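Local coordinates for DNA mismatch repair protein MutS (Thermus aquaticus, PDB 1EWQ) that recognises mismatched DNA, probably carrying out the first step of mismatch repair, and has a weak ATPase activity, at residues 540-545 and 555-560; 308-313 and 606-611; 148-153 and 234-239; 118-123 and 132-137. All coordinates share one frame; numbering follows the deposited sequence.

Contact 1. Residues 540-545 and 555-560; sequences YGYVRP and AGRHPV
The guanidinium of R557 meets the backbone carbonyls of Y540 and G541 edge-on, in its own plane. An arginine side chain thus donates to two successive main-chain carbonyls where helix 514-540 ends and G541 leaves it with positive phi; R557 itself directly follows strand 551-556. The two terminal nitrogens take separate acceptors. NH1 of R557 donates to Y540 O over 3.1 Å, arriving almost along the C=O axis, while NH2 donates to G541 O. That second pair measures only 2.5 Å between R557 NH2 and G541 O, so its exact length is doubtful. The arginine chain reaches them by bending twice, with chi2 at 143° placing CD and chi3 at -138° placing NE. NH1 also has a second partner, a salt bridge to E562, which should help fix the rotation of the group.

The ring of Y542 is tilted 57° from the guanidinium, with NH1 of R557 at the ring edge, 4.1 Å from Y542 CE1. Further along, the Y542 side chain crosses that of P559 at about a right angle, with Y542 OH 3.6 Å from P559 CB. A water in the ring plane accepts from Y542 OH and donates to P559 O.

Contact 2. Residues 308-313 and 606-611; sequences RVEGFV and GSFVPA
F608 drives the far end of its ring against the backbone of a helix, with CZ of F608 3.8 Å from E310 CA. No hydrogen bond crosses between 308-313 and 606-611, and the contact rests on apolar packing round this single aromatic side chain. E310 CB lies in the ring plane at the edge, facing CZ. V309 and V313, one helical turn apart, meet the ring obliquely at CE1 and CE2, on the two sides of CZ. CG1 of V309, anti to its backbone N (chi1 177°), touches F608 CE1 at 3.6 Å, and the two side chains slide past each other in opposite directions. V313 is looser, its CG2 lying 4.1 Å from F608 CE2. The ring is thus gripped over one turn of helix 299-314, while Y542 and R544 touch F608 from a neighbouring loop.

The other methyl of V309 has a polar neighbour, CG2 sitting 3.4 Å from G606 O. E310 meets the ring through CA and CB; its carboxylate is engaged elsewhere, OE1 forming a salt bridge with R314. On the loop side, S607 OG donates to F608 O at 2.8 Å, on a lone pair in the carbonyl plane, which ties the serine to the backbone that carries the ring. G606, with phi 92°, is the C-prime residue of a Schellman motif closing helix 589-603. The arrangement is therefore an aromatic side chain, set just after a Schellman-capped helix of the ATPase domain, packed on a helix of MutS domain III: an interdomain junction.

Contact 3. Residues 148-153 and 234-239; sequences LDVSTG and GALSLQ
L148 reaches across to L236 and L238 with both branches of its side chain. From CB, which points toward segment 234-239, the chain runs to CG, anti to the backbone N (chi1 172°); these two atoms carry the fork and the methyls do the touching. CD1 of L148 presses on L238 CD2 at 3.4 Å, tighter than usual for two carbons, and the two side chains cross at about a right angle. CD2 of L148 instead lies 4.2 Å from L236 CD1. L236 is also met by V150, whose CG1 approaches the other methyl, L236 CD2, at 4.1 Å. Helix 215-232 adds A228 to this cluster, touching both L148 and L236.

Beyond the leucines the contact becomes polar and backbone-led. Q239 N donates to G153 O over 2.9 Å, with a fairly straight N-H...O angle of 167°. G153, whose phi is 92°, brings its CA to 3.3 Å from S237 O. A water donates to both V150 O and S237 O, linking the segments a second time. The turn itself is held from within: D149 O accepts from both G153 N and T152 N, and D149 OD1 takes the hydroxyl of S151, with a weak Asx-turn bond from S151 N beside it. R334 is a further partner of S151 OG. The compact turn joins antiparallel strands 143-149 and 154-160, and the Q239 bond comes just ahead of strand 242-243, which lines up parallel to 154-160. The contact thus adjoins the mixed sheet of MutS domain II, whose central strand order is that of RNase H-like folds.

Contact 4. Residues 118-123 and 132-137; sequences PGTLLQ and NYLAAI
G119 and L134 form the tight part of this contact, their CA atoms 4.5 Å apart. G119 O comes within 3.3 Å of L134 CB, a backbone oxygen against a side-chain carbon, and the CA of G119 also faces Y133 O. Next to it T120 and L134 lie side by side, pointing the same way. The T120 methyl CG2, anti to its own carbonyl carbon, rests 4.0 Å from L134 CD2. The threonine hydroxyl takes no part in this packing and is hydrogen-bonded to T117 OG1. These residues are buried.

The more solvent-accessible side is formed by P118 and N132, both partly exposed. N132 points its CB toward the loop, with CG anti to the backbone N (chi1 -169°), which brings the amide beside the P118 carbonyl. A water sits between the segments, 2.6 Å from G119 O and 2.8 Å from N132 O; other acceptors are also in its reach, so how its protons are shared is not fixed.

Residues 118-123 fall in the range of the first MutS domain and 132-137 in that of the second, so the connection between the two folds back on the first strand of the domain II sheet. G119 N bonds to E177 OE1, at the start of strand 177-180, and N132 N bonds to D149 OD2, near the end of strand 143-149. Strand 134-139 runs between those two strands, parallel to the first and antiparallel to the second. Helix 215-232 packs on T120 and L134, whereas helix 163-173 meets A135 and I137.

Overall arrangement
The four contacts form two pairs. Contacts 3 and 4, with centres about 10 Å apart, share the six-stranded sheet of domain II, where strands 134-139 and 143-149 are neighbours and L148 O and L134 N probably hydrogen-bond. Contacts 1 and 2, equally close, meet through probable backbone bonds from V543 to V609 and from R557 to P610. The pairs are separated by 33 to 39 Å between centres. Along the chain contact 4 closes first and contact 3 next, while contact 1 is nested inside the long loop closed by contact 2. Contact 4 joins the first two domains, contact 3 beside it; contact 2 joins domain III to the ATPase domain, contact 1 against it.

Contact 1. Residues 540-545 and 555-560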
loop_
_atom_site.group_PDB
_atom_site.type_symbol
_atom_site.label_atom_id
_atom_site.label_comp_id
_atom_site.label_asym_id
_atom_site.label_seq_id
_atom_site.Cartn_x
_atom_site.Cartn_y
_atom_site.Cartn_z
ATOM N N TYR C 540 -0.615 24.732 23.843
ATOM C CA TYR C 540 0.785 24.761 23.447
ATOM C C TYR C 540 1.477 26.070 23.774
ATOM O O TYR C 540 2.637 26.266 23.422
ATOM C CB TYR C 540 0.887 24.467 21.947
ATOM C CG TYR C 540 0.275 23.134 21.558
ATOM C CD1 TYR C 540 -0.518 23.012 20.413
ATOM C CD2 TYR C 540 0.477 21.998 22.343
ATOM C CE1 TYR C 540 -1.103 21.786 20.067
ATOM C CE2 TYR C 540 -0.099 20.771 22.003
ATOM C CZ TYR C 540 -0.888 20.671 20.871
ATOM O OH TYR C 540 -1.472 19.462 20.560
ATOM N N GLY C 541 0.761 26.965 24.447
ATOM C CA GLY C 541 1.334 28.246 24.817
ATOM C C GLY C 541 1.734 29.137 23.648
ATOM O O GLY C 541 2.921 29.457 23.499
ATOM N N TYR C 542 0.752 29.532 22.825
ATOM C CA TYR C 542 0.977 30.412 21.675
ATOM C C TYR C 542 0.562 31.828 22.051
ATOM O O TYR C 542 -0.211 32.028 22.992
ATOM C CB TYR C 542 0.133 29.999 20.465
ATOM C CG TYR C 542 0.494 28.707 19.787
ATOM C CD1 TYR C 542 1.596 27.948 20.190
ATOM C CD2 TYR C 542 -0.272 28.243 18.715
ATOM C CE1 TYR C 542 1.926 26.752 19.531
ATOM C CE2 TYR C 542 0.049 27.054 18.055
ATOM C CZ TYR C 542 1.143 26.320 18.467
ATOM O OH TYR C 542 1.443 25.159 17.804
ATOM N N VAL C 543 1.046 32.816 21.309
ATOM C CA VAL C 543 0.682 34.189 21.619
ATOM C C VAL C 543 0.122 34.933 20.420
ATOM O O VAL C 543 0.351 34.547 19.272
ATOM C CB VAL C 543 1.888 34.960 22.172
ATOM C CG1 VAL C 543 2.442 34.220 23.395
ATOM C CG2 VAL C 543 2.962 35.096 21.103
ATOM N N ARG C 544 -0.620 36.001 20.687
ATOM C CA ARG C 544 -1.193 36.801 19.616
ATOM C C ARG C 544 -0.115 37.647 18.958
ATOM O O ARG C 544 0.603 38.388 19.637
ATOM C CB ARG C 544 -2.308 37.722 20.138
ATOM C CG ARG C 544 -2.876 38.639 19.054
ATOM C CD ARG C 544 -4.110 39.399 19.519
ATOM N NE ARG C 544 -4.615 40.304 18.487
ATOM C CZ ARG C 544 -5.876 40.714 18.399
ATOM N NH1 ARG C 544 -6.773 40.302 19.281
ATOM N NH2 ARG C 544 -6.243 41.523 17.416
ATOM N N PRO C 545 0.030 37.528 17.624
ATOM C CA PRO C 545 1.015 38.276 16.841
ATOM C C PRO C 545 0.542 39.693 16.517
ATOM O O PRO C 545 -0.651 39.951 16.403
ATOM C CB PRO C 545 1.148 37.431 15.578
ATOM C CG PRO C 545 -0.256 36.962 15.377
ATOM C CD PRO C 545 -0.625 36.511 16.780
ATOM N N ALA C 555 11.818 34.183 20.970
ATOM C CA ALA C 555 11.619 32.801 21.379
ATOM C C ALA C 555 10.616 32.028 20.532
ATOM O O ALA C 555 9.697 31.403 21.068
ATOM C CB ALA C 555 11.201 32.748 22.861
ATOM N N GLY C 556 10.801 32.058 19.214
ATOM C CA GLY C 556 9.912 31.328 18.335
ATOM C C GLY C 556 10.321 29.867 18.261
ATOM O O GLY C 556 11.474 29.526 18.532
ATOM N N ARG C 557 9.379 29.000 17.901
ATOM C CA ARG C 557 9.657 27.578 17.795
ATOM C C ARG C 557 8.852 26.964 16.652
ATOM O O ARG C 557 7.791 27.475 16.279
ATOM C CB ARG C 557 9.276 26.857 19.086
ATOM C CG ARG C 557 9.133 27.742 20.306
ATOM C CD ARG C 557 7.999 27.219 21.138
ATOM N NE ARG C 557 7.163 28.283 21.648
ATOM C CZ ARG C 557 5.894 28.130 21.999
ATOM N NH1 ARG C 557 5.301 26.952 21.889
ATOM N NH2 ARG C 557 5.228 29.156 22.485
ATOM N N HIS C 558 9.362 25.863 16.103
ATOM C CA HIS C 558 8.676 25.169 15.025
ATOM C C HIS C 558 7.473 24.501 15.695
ATOM O O HIS C 558 7.636 23.618 16.535
ATOM C CB HIS C 558 9.598 24.120 14.397
ATOM C CG HIS C 558 9.056 23.522 13.134
ATOM N ND1 HIS C 558 7.862 22.831 13.090
ATOM C CD2 HIS C 558 9.548 23.503 11.871
ATOM C CE1 HIS C 558 7.646 22.408 11.856
ATOM N NE2 HIS C 558 8.653 22.801 11.098
ATOM N N PRO C 559 6.249 24.919 15.334
ATOM C CA PRO C 559 5.016 24.371 15.911
ATOM C C PRO C 559 4.827 22.861 15.785
ATOM O O PRO C 559 4.077 22.264 16.555
ATOM C CB PRO C 559 3.920 25.156 15.195
ATOM C CG PRO C 559 4.545 25.444 13.842
ATOM C CD PRO C 559 5.946 25.857 14.236
ATOM N N VAL C 560 5.505 22.240 14.823
ATOM C CA VAL C 560 5.365 20.803 14.631
ATOM C C VAL C 560 6.480 20.006 15.299
ATOM O O VAL C 560 6.216 19.028 15.994
ATOM C CB VAL C 560 5.305 20.448 13.134
ATOM C CG1 VAL C 560 5.167 18.946 12.970
ATOM C CG2 VAL C 560 4.129 21.166 12.480
HETATM O O HOH W 1 3.005 23.326 18.591
#

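Contact 2. Residues 308-313 and 606-611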
loop_
_atom_site.group_PDB
_atom_site.type_symbol
_atom_site.label_atom_id
_atom_site.label_comp_id
_atom_site.label_asym_id
_atom_site.label_seq_id
_atom_site.Cartn_x
_atom_site.Cartn_y
_atom_site.Cartn_z
ATOM N N ARG C 308 -11.618 37.246 17.912
ATOM C CA ARG C 308 -12.467 36.123 18.275
ATOM C C ARG C 308 -11.679 34.986 18.938
ATOM O O ARG C 308 -12.166 34.341 19.871
ATOM C CB ARG C 308 -13.219 35.608 17.048
ATOM C CG ARG C 308 -14.284 36.579 16.550
ATOM C CD ARG C 308 -15.331 35.877 15.692
ATOM N NE ARG C 308 -16.636 35.855 16.351
ATOM C CZ ARG C 308 -16.871 35.265 17.523
ATOM N NH1 ARG C 308 -15.890 34.634 18.157
ATOM N NH2 ARG C 308 -18.074 35.346 18.092
ATOM N N VAL C 309 -10.465 34.738 18.456
ATOM C CA VAL C 309 -9.625 33.685 19.028
ATOM C C VAL C 309 -9.292 34.073 20.468
ATOM O O VAL C 309 -9.518 33.309 21.408
ATOM C CB VAL C 309 -8.292 33.541 18.254
ATOM C CG1 VAL C 309 -7.403 32.497 18.920
ATOM C CG2 VAL C 309 -8.571 33.177 16.805
ATOM N N GLU C 310 -8.756 35.278 20.624
ATOM C CA GLU C 310 -8.379 35.789 21.935
ATOM C C GLU C 310 -9.546 35.706 22.899
ATOM O O GLU C 310 -9.369 35.406 24.075
ATOM C CB GLU C 310 -7.915 37.239 21.817
ATOM C CG GLU C 310 -7.413 37.832 23.118
ATOM C CD GLU C 310 -6.601 39.097 22.895
ATOM O OE1 GLU C 310 -7.179 40.123 22.496
ATOM O OE2 GLU C 310 -5.373 39.057 23.105
ATOM N N GLY C 311 -10.741 35.972 22.381
ATOM C CA GLY C 311 -11.936 35.920 23.200
ATOM C C GLY C 311 -12.177 34.534 23.764
ATOM O O GLY C 311 -12.597 34.396 24.913
ATOM N N PHE C 312 -11.924 33.502 22.967
ATOM C CA PHE C 312 -12.121 32.139 23.450
ATOM C C PHE C 312 -10.936 31.700 24.304
ATOM O O PHE C 312 -11.043 30.754 25.076
ATOM C CB PHE C 312 -12.317 31.163 22.288
ATOM C CG PHE C 312 -13.735 31.085 21.789
ATOM C CD1 PHE C 312 -14.041 31.405 20.471
ATOM C CD2 PHE C 312 -14.758 30.668 22.628
ATOM C CE1 PHE C 312 -15.345 31.308 19.995
ATOM C CE2 PHE C 312 -16.072 30.567 22.163
ATOM C CZ PHE C 312 -16.366 30.887 20.840
ATOM N N VAL C 313 -9.804 32.383 24.157
ATOM C CA VAL C 313 -8.634 32.051 24.952
ATOM C C VAL C 313 -8.897 32.504 26.384
ATOM O O VAL C 313 -8.535 31.820 27.334
ATOM C CB VAL C 313 -7.360 32.750 24.421
ATOM C CG1 VAL C 313 -6.260 32.715 25.479
ATOM C CG2 VAL C 313 -6.878 32.054 23.150
ATOM N N GLY C 606 -4.844 33.993 11.042
ATOM C CA GLY C 606 -5.590 34.518 12.177
ATOM C C GLY C 606 -5.433 33.671 13.418
ATOM O O GLY C 606 -6.262 33.721 14.323
ATOM N N SER C 607 -4.361 32.890 13.454
ATOM C CA SER C 607 -4.075 32.021 14.574
ATOM C C SER C 607 -2.971 32.617 15.437
ATOM O O SER C 607 -2.161 33.413 14.958
ATOM C CB SER C 607 -3.613 30.656 14.055
ATOM O OG SER C 607 -3.025 29.864 15.075
ATOM N N PHE C 608 -2.955 32.245 16.713
ATOM C CA PHE C 608 -1.892 32.694 17.611
ATOM C C PHE C 608 -0.674 31.906 17.099
ATOM O O PHE C 608 -0.838 30.938 16.354
ATOM C CB PHE C 608 -2.203 32.302 19.056
ATOM C CG PHE C 608 -3.087 33.281 19.783
ATOM C CD1 PHE C 608 -4.074 33.988 19.112
ATOM C CD2 PHE C 608 -2.941 33.476 21.162
ATOM C CE1 PHE C 608 -4.906 34.875 19.792
ATOM C CE2 PHE C 608 -3.770 34.360 21.857
ATOM C CZ PHE C 608 -4.756 35.063 21.172
ATOM N N VAL C 609 0.534 32.285 17.506
ATOM C CA VAL C 609 1.727 31.599 17.012
ATOM C C VAL C 609 2.647 31.117 18.136
ATOM O O VAL C 609 2.556 31.589 19.273
ATOM C CB VAL C 609 2.519 32.529 16.060
ATOM C CG1 VAL C 609 1.607 33.012 14.917
ATOM C CG2 VAL C 609 3.056 33.732 16.841
ATOM N N PRO C 610 3.545 30.160 17.828
ATOM C CA PRO C 610 4.484 29.608 18.813
ATOM C C PRO C 610 5.684 30.509 19.089
ATOM O O PRO C 610 6.729 30.371 18.462
ATOM C CB PRO C 610 4.900 28.274 18.181
ATOM C CG PRO C 610 4.860 28.592 16.709
ATOM C CD PRO C 610 3.564 29.362 16.586
ATOM N N ALA C 611 5.526 31.432 20.031
ATOM C CA ALA C 611 6.602 32.350 20.395
ATOM C C ALA C 611 6.237 33.101 21.671
ATOM O O ALA C 611 5.118 32.984 22.169
ATOM C CB ALA C 611 6.845 33.348 19.261
#

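Contact 3. Residues 148-153 and 234-239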
loop_
_atom_site.group_PDB
_atom_site.type_symbol
_atom_site.label_atom_id
_atom_site.label_comp_id
_atom_site.label_asym_id
_atom_site.label_seq_id
_atom_site.Cartn_x
_atom_site.Cartn_y
_atom_site.Cartn_z
ATOM N N LEU C 148 -15.539 22.086 -7.993
ATOM C CA LEU C 148 -16.898 21.820 -7.559
ATOM C C LEU C 148 -16.825 20.738 -6.498
ATOM O O LEU C 148 -16.138 19.732 -6.682
ATOM C CB LEU C 148 -17.785 21.319 -8.708
ATOM C CG LEU C 148 -19.179 20.840 -8.263
ATOM C CD1 LEU C 148 -19.976 22.012 -7.649
ATOM C CD2 LEU C 148 -19.941 20.262 -9.464
ATOM N N ASP C 149 -17.501 20.973 -5.374
ATOM C CA ASP C 149 -17.575 19.986 -4.307
ATOM C C ASP C 149 -19.057 19.683 -4.320
ATOM O O ASP C 149 -19.876 20.448 -3.799
ATOM C CB ASP C 149 -17.168 20.560 -2.946
ATOM C CG ASP C 149 -17.144 19.497 -1.857
ATOM O OD1 ASP C 149 -17.958 18.549 -1.939
ATOM O OD2 ASP C 149 -16.321 19.618 -0.914
ATOM N N VAL C 150 -19.397 18.569 -4.946
ATOM C CA VAL C 150 -20.780 18.166 -5.089
ATOM C C VAL C 150 -21.486 17.913 -3.759
ATOM O O VAL C 150 -22.705 18.068 -3.679
ATOM C CB VAL C 150 -20.873 16.904 -5.986
ATOM C CG1 VAL C 150 -22.311 16.598 -6.317
ATOM C CG2 VAL C 150 -20.068 17.123 -7.270
ATOM N N SER C 151 -20.742 17.540 -2.712
ATOM C CA SER C 151 -21.370 17.268 -1.416
ATOM C C SER C 151 -21.750 18.530 -0.648
ATOM O O SER C 151 -22.560 18.470 0.274
ATOM C CB SER C 151 -20.462 16.400 -0.527
ATOM O OG SER C 151 -19.404 17.154 0.039
ATOM N N THR C 152 -21.175 19.670 -1.016
ATOM C CA THR C 152 -21.492 20.918 -0.314
ATOM C C THR C 152 -22.053 21.990 -1.238
ATOM O O THR C 152 -22.714 22.924 -0.792
ATOM C CB THR C 152 -20.254 21.519 0.377
ATOM O OG1 THR C 152 -19.326 21.974 -0.616
ATOM C CG2 THR C 152 -19.575 20.470 1.268
ATOM N N GLY C 153 -21.791 21.848 -2.531
ATOM C CA GLY C 153 -22.265 22.831 -3.481
ATOM C C GLY C 153 -21.225 23.914 -3.710
ATOM O O GLY C 153 -21.466 24.838 -4.489
ATOM N N GLY C 234 -28.977 13.960 -11.843
ATOM C CA GLY C 234 -29.985 15.011 -11.823
ATOM C C GLY C 234 -29.441 16.409 -11.563
ATOM O O GLY C 234 -28.232 16.633 -11.590
ATOM N N ALA C 235 -30.350 17.351 -11.313
ATOM C CA ALA C 235 -29.999 18.744 -11.038
ATOM C C ALA C 235 -29.189 18.847 -9.750
ATOM O O ALA C 235 -29.573 18.302 -8.715
ATOM C CB ALA C 235 -31.267 19.586 -10.924
ATOM N N LEU C 236 -28.072 19.562 -9.826
ATOM C CA LEU C 236 -27.165 19.737 -8.698
ATOM C C LEU C 236 -27.537 20.857 -7.738
ATOM O O LEU C 236 -28.231 21.805 -8.093
ATOM C CB LEU C 236 -25.751 20.014 -9.211
ATOM C CG LEU C 236 -25.086 19.012 -10.154
ATOM C CD1 LEU C 236 -23.851 19.653 -10.743
ATOM C CD2 LEU C 236 -24.740 17.731 -9.421
ATOM N N SER C 237 -27.065 20.736 -6.508
ATOM C CA SER C 237 -27.294 21.774 -5.518
ATOM C C SER C 237 -25.994 22.579 -5.558
ATOM O O SER C 237 -24.911 22.058 -5.276
ATOM C CB SER C 237 -27.506 21.170 -4.135
ATOM O OG SER C 237 -27.639 22.202 -3.180
ATOM N N LEU C 238 -26.095 23.845 -5.929
ATOM C CA LEU C 238 -24.906 24.668 -6.045
ATOM C C LEU C 238 -24.987 25.995 -5.328
ATOM O O LEU C 238 -26.031 26.640 -5.294
ATOM C CB LEU C 238 -24.608 24.942 -7.521
ATOM C CG LEU C 238 -24.461 23.772 -8.505
ATOM C CD1 LEU C 238 -24.890 24.236 -9.902
ATOM C CD2 LEU C 238 -23.033 23.265 -8.520
ATOM N N GLN C 239 -23.858 26.391 -4.758
ATOM C CA GLN C 239 -23.733 27.677 -4.093
ATOM C C GLN C 239 -23.381 28.657 -5.216
ATOM O O GLN C 239 -22.925 28.247 -6.280
ATOM C CB GLN C 239 -22.597 27.633 -3.067
ATOM C CG GLN C 239 -22.970 26.992 -1.741
ATOM C CD GLN C 239 -24.125 27.726 -1.062
ATOM O OE1 GLN C 239 -25.298 27.371 -1.234
ATOM N NE2 GLN C 239 -23.795 28.772 -0.302
HETATM O O HOH W 2 -24.462 19.524 -5.376
#

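Contact 4. Residues 118-123 and 132-137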
loop_
_atom_site.group_PDB
_atom_site.type_symbol
_atom_site.label_atom_id
_atom_site.label_comp_id
_atom_site.label_asym_id
_atom_site.label_seq_id
_atom_site.Cartn_x
_atom_site.Cartn_y
_atom_site.Cartn_z
ATOM N N PRO C 118 -14.509 9.289 -7.678
ATOM C CA PRO C 118 -13.823 9.955 -6.569
ATOM C C PRO C 118 -14.182 11.414 -6.308
ATOM O O PRO C 118 -14.402 11.797 -5.160
ATOM C CB PRO C 118 -12.342 9.741 -6.895
ATOM C CG PRO C 118 -12.332 9.630 -8.387
ATOM C CD PRO C 118 -13.547 8.785 -8.672
ATOM N N GLY C 119 -14.274 12.219 -7.361
ATOM C CA GLY C 119 -14.590 13.624 -7.168
ATOM C C GLY C 119 -16.051 14.057 -7.196
ATOM O O GLY C 119 -16.326 15.249 -7.231
ATOM N N THR C 120 -16.991 13.118 -7.165
ATOM C CA THR C 120 -18.405 13.487 -7.202
ATOM C C THR C 120 -19.228 12.708 -6.179
ATOM O O THR C 120 -20.446 12.608 -6.298
ATOM C CB THR C 120 -19.006 13.220 -8.602
ATOM O OG1 THR C 120 -18.974 11.814 -8.870
ATOM C CG2 THR C 120 -18.212 13.960 -9.682
ATOM N N LEU C 121 -18.564 12.166 -5.170
ATOM C CA LEU C 121 -19.241 11.375 -4.151
ATOM C C LEU C 121 -20.201 12.179 -3.275
ATOM O O LEU C 121 -19.901 13.298 -2.845
ATOM C CB LEU C 121 -18.201 10.676 -3.269
ATOM C CG LEU C 121 -17.225 9.765 -4.027
ATOM C CD1 LEU C 121 -16.162 9.244 -3.055
ATOM C CD2 LEU C 121 -17.997 8.616 -4.711
ATOM N N LEU C 122 -21.360 11.587 -3.016
ATOM C CA LEU C 122 -22.377 12.202 -2.176
ATOM C C LEU C 122 -22.673 11.355 -0.943
ATOM O O LEU C 122 -23.353 11.807 -0.030
ATOM C CB LEU C 122 -23.662 12.414 -2.977
ATOM C CG LEU C 122 -23.571 13.654 -3.862
ATOM C CD1 LEU C 122 -24.482 13.521 -5.064
ATOM C CD2 LEU C 122 -23.904 14.873 -3.030
ATOM N N GLN C 123 -22.166 10.124 -0.920
ATOM C CA GLN C 123 -22.394 9.238 0.213
ATOM C C GLN C 123 -21.439 9.558 1.373
ATOM O O GLN C 123 -20.219 9.563 1.209
ATOM C CB GLN C 123 -22.224 7.773 -0.205
ATOM C CG GLN C 123 -23.203 7.269 -1.282
ATOM C CD GLN C 123 -22.844 7.717 -2.698
ATOM O OE1 GLN C 123 -21.746 8.214 -2.954
ATOM N NE2 GLN C 123 -23.773 7.522 -3.628
ATOM N N ASN C 132 -14.028 17.672 -0.873
ATOM C CA ASN C 132 -13.753 16.695 -1.913
ATOM C C ASN C 132 -14.034 17.397 -3.242
ATOM O O ASN C 132 -15.191 17.576 -3.635
ATOM C CB ASN C 132 -14.671 15.491 -1.718
ATOM C CG ASN C 132 -14.283 14.326 -2.573
ATOM O OD1 ASN C 132 -15.026 13.928 -3.476
ATOM N ND2 ASN C 132 -13.114 13.761 -2.302
ATOM N N TYR C 133 -12.970 17.791 -3.933
ATOM C CA TYR C 133 -13.124 18.531 -5.175
ATOM C C TYR C 133 -12.974 17.800 -6.494
ATOM O O TYR C 133 -12.088 16.961 -6.670
ATOM C CB TYR C 133 -12.134 19.707 -5.239
ATOM C CG TYR C 133 -12.281 20.779 -4.180
ATOM C CD1 TYR C 133 -11.273 20.992 -3.229
ATOM C CD2 TYR C 133 -13.400 21.610 -4.151
ATOM C CE1 TYR C 133 -11.382 22.009 -2.283
ATOM C CE2 TYR C 133 -13.514 22.632 -3.207
ATOM C CZ TYR C 133 -12.501 22.824 -2.280
ATOM O OH TYR C 133 -12.615 23.833 -1.348
ATOM N N LEU C 134 -13.860 18.158 -7.418
ATOM C CA LEU C 134 -13.794 17.693 -8.799
ATOM C C LEU C 134 -13.203 18.973 -9.381
ATOM O O LEU C 134 -13.698 20.058 -9.102
ATOM C CB LEU C 134 -15.185 17.472 -9.405
ATOM C CG LEU C 134 -15.201 17.261 -10.935
ATOM C CD1 LEU C 134 -14.424 16.014 -11.302
ATOM C CD2 LEU C 134 -16.631 17.145 -11.434
ATOM N N ALA C 135 -12.137 18.861 -10.155
ATOM C CA ALA C 135 -11.519 20.034 -10.748
ATOM C C ALA C 135 -11.556 19.944 -12.272
ATOM O O ALA C 135 -11.576 18.848 -12.838
ATOM C CB ALA C 135 -10.073 20.162 -10.263
ATOM N N ALA C 136 -11.578 21.103 -12.925
ATOM C CA ALA C 136 -11.588 21.177 -14.387
ATOM C C ALA C 136 -10.617 22.264 -14.845
ATOM O O ALA C 136 -10.635 23.382 -14.325
ATOM C CB ALA C 136 -12.994 21.479 -14.895
ATOM N N ILE C 137 -9.783 21.912 -15.822
ATOM C CA ILE C 137 -8.774 22.797 -16.396
ATOM C C ILE C 137 -8.993 22.942 -17.909
ATOM O O ILE C 137 -9.151 21.942 -18.624
ATOM C CB ILE C 137 -7.346 22.220 -16.177
ATOM C CG1 ILE C 137 -7.009 22.196 -14.677
ATOM C CG2 ILE C 137 -6.327 23.031 -16.958
ATOM C CD1 ILE C 137 -5.750 21.405 -14.339
HETATM O O HOH W 3 -17.297 16.667 -5.222
#